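Local coordinates for hypothetical conserved protein (Geobacillus kaustophilus, PDB 3VNP) that catalyses the reversible hydration of carbon dioxide to hydrogencarbonate as a homotrimeric gamma-class carbonic anhydrase that takes magnesium or zinc, at residues A[152-155]-A[156-159]. Sequence-based numbering, arbitrary orientation.
Sequences MERI and RREY
Met152 and Arg156 belong to two successive turns of the C-terminal helix 146-170, which packs along the left-handed beta-helix of this gamma-class carbonic anhydrase. Four backbone bonds of the i to i+4 kind join the turns, among them Arg156 N to Met152 O at 3.0 Å. The Arg154 and Glu158 side chains run alongside each other, and Arg154 NH1 meets Glu158 OE1 at 2.5 Å, a salt bridge with the two planar groups turned 52° apart. Bends in mid-chain carry the Arg154 guanidinium to this carboxylate. Arg156 folds back over the preceding turn. Its CG is anti to the backbone N (chi1 177°), and a bend at chi3 (41°) lays one guanidinium face over Met152 O. Arg156 NH2 comes within 3.3 Å of Glu153 CA. Glu153 OE1 makes a long salt bridge to Arg156 NE at 3.7 Å. Arg156 NH1 donates to Gly77 O of the beta-helix. With an alanine in place of Arg156, the helix would probably lose this tie to Gly77, and Glu153 its long ion pair. Ile155 CG2 rests against Tyr159 CD1 at 4.0 Å. The helix thus runs beside the beta-helix coils at the subunit interface, where the Tyr159 ring meets Trp38 at a steep angle, Tyr159 OH is hydrogen-bonded to Arg44 of the second subunit, and the Tyr159 side chain is about 4 Å from a magnesium ion and from the metal ligand His82.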
# COMPACT_ATOMS: atom_id res chain seq x y z
N MET A 152 -1.22 15.33 18.98
CA MET A 152 -0.75 13.95 18.97
C MET A 152 -1.35 13.12 20.11
O MET A 152 -1.59 11.92 19.95
CB MET A 152 0.77 13.92 19.06
CG MET A 152 1.44 14.52 17.84
SD MET A 152 3.23 14.47 17.90
CE MET A 152 3.59 16.19 17.78
N GLU A 153 -1.57 13.76 21.25
CA GLU A 153 -2.17 13.10 22.42
C GLU A 153 -3.63 12.87 22.10
O GLU A 153 -4.23 11.88 22.51
CB GLU A 153 -2.02 13.99 23.66
CG GLU A 153 -2.98 13.70 24.83
CD GLU A 153 -2.84 12.30 25.41
OE1 GLU A 153 -1.69 11.79 25.50
OE2 GLU A 153 -3.87 11.71 25.80
N ARG A 154 -4.20 13.80 21.34
CA ARG A 154 -5.59 13.74 20.94
C ARG A 154 -5.81 12.56 19.97
O ARG A 154 -6.79 11.83 20.08
CB ARG A 154 -5.98 15.07 20.28
CG ARG A 154 -7.46 15.41 20.33
CD ARG A 154 -8.23 14.76 19.20
NE ARG A 154 -7.68 15.12 17.90
CZ ARG A 154 -8.18 14.70 16.74
NH1 ARG A 154 -9.25 13.91 16.72
NH2 ARG A 154 -7.61 15.07 15.60
N ILE A 155 -4.88 12.39 19.03
CA ILE A 155 -4.96 11.31 18.05
C ILE A 155 -4.75 9.96 18.74
O ILE A 155 -5.54 9.02 18.57
CB ILE A 155 -3.87 11.48 16.96
CG1 ILE A 155 -4.18 12.71 16.10
CG2 ILE A 155 -3.81 10.24 16.08
CD1 ILE A 155 -3.06 13.09 15.14
N ARG A 156 -3.68 9.88 19.53
CA ARG A 156 -3.33 8.68 20.26
C ARG A 156 -4.52 8.16 21.08
O ARG A 156 -4.92 7.00 20.95
CB ARG A 156 -2.14 9.01 21.16
CG ARG A 156 -1.65 7.92 22.08
CD ARG A 156 -0.25 8.30 22.53
NE ARG A 156 -0.15 9.72 22.82
CZ ARG A 156 0.82 10.52 22.38
NH1 ARG A 156 1.78 10.03 21.61
NH2 ARG A 156 0.82 11.81 22.69
N ARG A 157 -5.09 9.03 21.90
CA ARG A 157 -6.23 8.69 22.74
C ARG A 157 -7.45 8.31 21.90
O ARG A 157 -8.16 7.36 22.22
CB ARG A 157 -6.57 9.87 23.66
CG ARG A 157 -7.78 9.66 24.53
CD ARG A 157 -8.11 10.94 25.28
NE ARG A 157 -8.37 12.05 24.37
CZ ARG A 157 -8.68 13.28 24.75
NH1 ARG A 157 -8.79 13.58 26.04
NH2 ARG A 157 -8.90 14.23 23.83
N GLU A 158 -7.69 9.07 20.84
CA GLU A 158 -8.82 8.81 19.95
C GLU A 158 -8.78 7.39 19.37
O GLU A 158 -9.81 6.73 19.28
CB GLU A 158 -8.83 9.82 18.80
CG GLU A 158 -9.84 9.50 17.70
CD GLU A 158 -9.53 10.20 16.38
OE1 GLU A 158 -9.47 11.44 16.36
OE2 GLU A 158 -9.33 9.50 15.35
N TYR A 159 -7.59 6.92 18.97
CA TYR A 159 -7.50 5.58 18.40
C TYR A 159 -7.71 4.45 19.40
O TYR A 159 -8.01 3.32 19.00
CB TYR A 159 -6.18 5.39 17.64
CG TYR A 159 -6.33 5.70 16.17
CD1 TYR A 159 -6.01 6.95 15.65
CD2 TYR A 159 -6.88 4.75 15.30
CE1 TYR A 159 -6.23 7.26 14.31
CE2 TYR A 159 -7.11 5.05 13.95
CZ TYR A 159 -6.79 6.31 13.46
OH TYR A 159 -7.03 6.61 12.14